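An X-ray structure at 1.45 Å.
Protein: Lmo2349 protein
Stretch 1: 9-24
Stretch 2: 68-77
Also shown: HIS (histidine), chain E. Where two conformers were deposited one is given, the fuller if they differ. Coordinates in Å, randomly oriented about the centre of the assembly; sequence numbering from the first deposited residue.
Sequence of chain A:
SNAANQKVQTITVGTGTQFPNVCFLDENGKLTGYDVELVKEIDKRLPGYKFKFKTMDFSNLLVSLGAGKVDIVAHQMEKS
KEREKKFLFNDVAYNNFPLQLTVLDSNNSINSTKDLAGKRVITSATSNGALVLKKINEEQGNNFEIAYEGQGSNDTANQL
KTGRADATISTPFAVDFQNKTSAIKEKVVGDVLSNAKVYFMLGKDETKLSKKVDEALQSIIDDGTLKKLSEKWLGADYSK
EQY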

# COMPACT_ATOMS: atom_id res chain seq x y z
N GLN A 9 17.13 -13.16 -17.33
CA GLN A 9 16.93 -11.70 -17.37
C GLN A 9 16.81 -11.13 -15.96
O GLN A 9 16.01 -11.59 -15.16
N THR A 10 17.59 -10.08 -15.67
CA THR A 10 17.50 -9.39 -14.37
C THR A 10 16.37 -8.39 -14.41
O THR A 10 16.27 -7.57 -15.32
N ILE A 11 15.52 -8.47 -13.40
CA ILE A 11 14.36 -7.60 -13.24
C ILE A 11 14.57 -6.80 -11.99
O ILE A 11 14.82 -7.36 -10.94
N THR A 12 14.47 -5.48 -12.10
CA THR A 12 14.59 -4.58 -10.96
C THR A 12 13.22 -4.19 -10.43
O THR A 12 12.37 -3.70 -11.16
N VAL A 13 13.03 -4.49 -9.17
CA VAL A 13 11.78 -4.24 -8.45
C VAL A 13 11.93 -3.06 -7.52
O VAL A 13 12.72 -3.11 -6.57
N GLY A 14 11.18 -2.00 -7.76
CA GLY A 14 11.14 -0.91 -6.83
C GLY A 14 10.24 -1.22 -5.66
O GLY A 14 9.12 -1.68 -5.85
N THR A 15 10.74 -0.93 -4.47
CA THR A 15 9.95 -1.02 -3.26
C THR A 15 10.43 -0.02 -2.24
O THR A 15 11.38 0.73 -2.50
N GLY A 16 9.77 0.01 -1.10
CA GLY A 16 10.12 0.92 -0.01
C GLY A 16 10.76 0.19 1.18
O GLY A 16 11.03 -1.02 1.14
N THR A 17 11.00 0.97 2.22
CA THR A 17 11.48 0.43 3.49
C THR A 17 10.67 0.93 4.68
O THR A 17 11.01 0.61 5.82
N GLN A 18 9.54 1.62 4.43
CA GLN A 18 8.83 2.31 5.49
C GLN A 18 7.40 1.83 5.63
O GLN A 18 6.53 2.58 6.09
N PHE A 19 7.14 0.57 5.27
CA PHE A 19 5.83 -0.05 5.50
C PHE A 19 6.03 -1.29 6.34
O PHE A 19 6.38 -2.39 5.84
N PRO A 20 5.85 -1.16 7.67
CA PRO A 20 6.09 -2.31 8.53
C PRO A 20 5.33 -3.55 8.10
O PRO A 20 4.16 -3.46 7.72
N ASN A 21 6.02 -4.69 8.13
CA ASN A 21 5.49 -5.96 7.71
C ASN A 21 5.20 -6.13 6.23
O ASN A 21 4.72 -7.20 5.81
N VAL A 22 5.51 -5.11 5.44
CA VAL A 22 5.23 -5.11 3.99
C VAL A 22 6.51 -4.94 3.18
O VAL A 22 6.83 -5.73 2.30
N CYS A 23 7.26 -3.89 3.52
CA CYS A 23 8.57 -3.63 2.91
C CYS A 23 9.35 -2.78 3.90
O CYS A 23 9.06 -1.63 4.13
N PHE A 24 10.33 -3.41 4.53
CA PHE A 24 11.05 -2.81 5.62
C PHE A 24 12.36 -3.56 5.85
O PHE A 24 12.54 -4.64 5.33
N GLY A 68 11.57 4.27 -16.45
CA GLY A 68 12.20 3.01 -16.79
C GLY A 68 13.34 2.61 -15.91
O GLY A 68 14.16 1.72 -16.28
N LYS A 69 13.40 3.21 -14.72
CA LYS A 69 14.52 2.93 -13.82
C LYS A 69 14.29 1.73 -12.87
O LYS A 69 15.21 1.27 -12.18
N VAL A 70 13.04 1.28 -12.82
CA VAL A 70 12.68 -0.03 -12.30
C VAL A 70 11.75 -0.71 -13.34
O VAL A 70 11.16 -0.04 -14.19
N ASP A 71 11.65 -2.03 -13.28
CA ASP A 71 10.78 -2.81 -14.13
C ASP A 71 9.42 -3.14 -13.55
O ASP A 71 8.44 -3.33 -14.28
N ILE A 72 9.36 -3.22 -12.23
CA ILE A 72 8.15 -3.57 -11.49
C ILE A 72 8.15 -2.77 -10.24
O ILE A 72 9.23 -2.52 -9.68
N VAL A 73 6.96 -2.40 -9.77
CA VAL A 73 6.82 -1.80 -8.42
C VAL A 73 5.98 -2.75 -7.57
O VAL A 73 4.92 -3.23 -8.03
N ALA A 74 6.46 -2.98 -6.35
CA ALA A 74 5.77 -3.79 -5.32
C ALA A 74 5.69 -2.98 -4.04
O ALA A 74 6.70 -2.81 -3.38
N HIS A 75 4.53 -2.40 -3.75
CA HIS A 75 4.33 -1.62 -2.56
C HIS A 75 2.86 -1.52 -2.24
O HIS A 75 2.33 -0.42 -2.11
N GLN A 76 2.19 -2.65 -2.16
CA GLN A 76 0.74 -2.65 -1.87
C GLN A 76 -0.02 -1.72 -2.82
O GLN A 76 -0.90 -0.95 -2.40
N MET A 77 0.32 -1.77 -4.12
CA MET A 77 -0.24 -0.78 -5.04
C MET A 77 -1.67 -1.13 -5.46
O MET A 77 -1.93 -2.17 -6.08

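This is a short parallel strand pairing, joined at its start by an aspartate side chain and followed by a histidine packed among small residues and a phenylalanine. Asp 71 (m) points toward the first stretch, and its OD2 accepts from Thr 12 N at 2.9 Å, nearly straight; Thr 12 O is held in return by Asp 71 N at 2.8 Å. A water 2.7 Å from Asp 71 OD2 also reaches Thr 12 OG1 at 2.8 Å. On one face of the sheet, Val 13 (t) and Ile 72 (m, t) lie side by side; Ile 72 CD1 meets Ile 11 CG2 at 3.8 Å, and Val 13 CG1 meets Ala 74 CB at 4.0 Å. The other face carries Val 73 (t) and Gly 14, where a CB would sit tight against Val 70 CG1. Thr 15 (t) then donates from OG1 to Ala 74 O at 2.7 Å. Beyond it, His 75 (t) fits against Gly 16: a CB there would clash with His 75 NE2. Cys 23 SG (p) lies over a face of that ring, and a water joins His 75 NE2 to Gln 18 N. Phe 19 (t) CE2 touches bound histidine CE1 at 3.2 Å, while Gln 76 (m, m) packs its CG 3.6 Å from Val 22 CG1.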

# COMPACT_ATOMS: atom_id res chain seq x y z
CB GLN A 9 15.65 -11.37 -18.15
CG GLN A 9 15.45 -9.87 -18.42
CD GLN A 9 14.14 -9.54 -19.13
OE1 GLN A 9 13.53 -10.41 -19.76
NE2 GLN A 9 13.70 -8.28 -19.03
CB THR A 10 18.82 -8.66 -14.02
OG1 THR A 10 19.85 -9.65 -13.98
CG2 THR A 10 18.72 -7.95 -12.70
CB ILE A 11 13.06 -8.46 -13.10
CG1 ILE A 11 12.87 -9.37 -14.33
CG2 ILE A 11 11.86 -7.58 -12.84
CD1 ILE A 11 12.90 -8.65 -15.68
CB THR A 12 15.40 -3.33 -11.32
OG1 THR A 12 16.70 -3.76 -11.79
CG2 THR A 12 15.60 -2.41 -10.11
CB VAL A 13 11.38 -5.50 -7.63
CG1 VAL A 13 10.04 -5.30 -6.94
CG2 VAL A 13 11.37 -6.76 -8.51
CB THR A 15 9.94 -2.48 -2.74
OG1 THR A 15 8.89 -2.63 -1.76
CG2 THR A 15 11.28 -2.90 -2.13
CB THR A 17 12.96 0.80 3.74
OG1 THR A 17 13.09 2.23 3.87
CG2 THR A 17 13.84 0.27 2.59
CB GLN A 18 8.84 3.81 5.25
CG GLN A 18 10.25 4.38 5.15
CD GLN A 18 11.02 4.29 6.44
OE1 GLN A 18 10.55 4.78 7.47
NE2 GLN A 18 12.20 3.65 6.40
CB PHE A 19 5.11 -0.34 4.19
CG PHE A 19 3.61 -0.56 4.31
CD1 PHE A 19 3.01 -0.99 5.47
CD2 PHE A 19 2.79 -0.39 3.17
CE1 PHE A 19 1.64 -1.19 5.52
CE2 PHE A 19 1.42 -0.63 3.23
CZ PHE A 19 0.85 -1.01 4.42
CB PRO A 20 5.63 -1.79 9.93
CG PRO A 20 5.93 -0.31 9.87
CD PRO A 20 5.48 0.05 8.46
CB ASN A 21 4.34 -6.45 8.57
CG ASN A 21 4.83 -7.25 9.79
OD1 ASN A 21 5.92 -7.02 10.28
ND2 ASN A 21 3.98 -8.09 10.32
CB VAL A 22 4.18 -4.06 3.64
CG1 VAL A 22 4.15 -3.77 2.15
CG2 VAL A 22 2.82 -4.47 4.21
CB CYS A 23 8.50 -3.02 1.49
SG CYS A 23 7.48 -1.55 1.30
CB PHE A 24 10.21 -2.79 6.88
CG PHE A 24 10.11 -4.13 7.57
CD1 PHE A 24 9.24 -5.11 7.09
CD2 PHE A 24 10.88 -4.44 8.68
CE1 PHE A 24 9.12 -6.34 7.69
CE2 PHE A 24 10.76 -5.67 9.30
CZ PHE A 24 9.89 -6.64 8.78
CB LYS A 69 14.92 4.21 -13.07
CG LYS A 69 15.53 5.27 -14.00
CD LYS A 69 15.65 6.62 -13.31
CE LYS A 69 16.15 7.71 -14.26
NZ LYS A 69 15.85 9.08 -13.75
CB VAL A 70 12.00 0.03 -10.93
CG1 VAL A 70 12.97 0.61 -9.84
CG2 VAL A 70 10.68 0.79 -10.99
CB ASP A 71 11.49 -4.10 -14.55
CG ASP A 71 12.86 -3.85 -15.19
OD1 ASP A 71 12.94 -3.01 -16.12
OD2 ASP A 71 13.87 -4.48 -14.76
CB ILE A 72 8.15 -5.06 -11.05
CG1 ILE A 72 8.20 -5.97 -12.26
CG2 ILE A 72 6.94 -5.38 -10.16
CD1 ILE A 72 8.14 -7.47 -11.92
CB VAL A 73 6.18 -0.40 -8.51
CG1 VAL A 73 5.75 0.11 -7.13
CG2 VAL A 73 7.17 0.57 -9.16
CB ALA A 74 6.54 -5.08 -5.06
CB HIS A 75 4.96 -0.22 -2.72
CG HIS A 75 5.20 0.52 -1.41
ND1 HIS A 75 4.19 0.92 -0.57
CD2 HIS A 75 6.39 0.92 -0.81
CE1 HIS A 75 4.74 1.53 0.51
NE2 HIS A 75 6.06 1.56 0.36
CB GLN A 76 0.48 -2.32 -0.42
CG GLN A 76 0.90 -3.44 0.53
CD GLN A 76 -0.01 -4.64 0.43
OE1 GLN A 76 -1.23 -4.51 0.58
NE2 GLN A 76 0.56 -5.80 0.15
CB MET A 77 0.63 -0.64 -6.31
CG MET A 77 2.07 -0.20 -6.00
SD MET A 77 2.21 1.37 -5.14
CE MET A 77 2.00 2.51 -6.50
N HIS E . -1.85 1.19 -1.17
CA HIS E . -1.15 2.47 -1.49
C HIS E . -1.37 2.93 -2.89
O HIS E . -1.89 2.14 -3.70
CB HIS E . 0.34 2.33 -1.23
CG HIS E . 0.71 2.61 0.19
ND1 HIS E . 0.25 1.85 1.19
CD2 HIS E . 1.46 3.65 0.79
CE1 HIS E . 0.69 2.36 2.37
NE2 HIS E . 1.44 3.44 2.10
OXT HIS E . -1.05 4.09 -3.22
O HOH W 1 16.60 -4.24 -14.58
O HOH W 2 7.83 2.63 2.23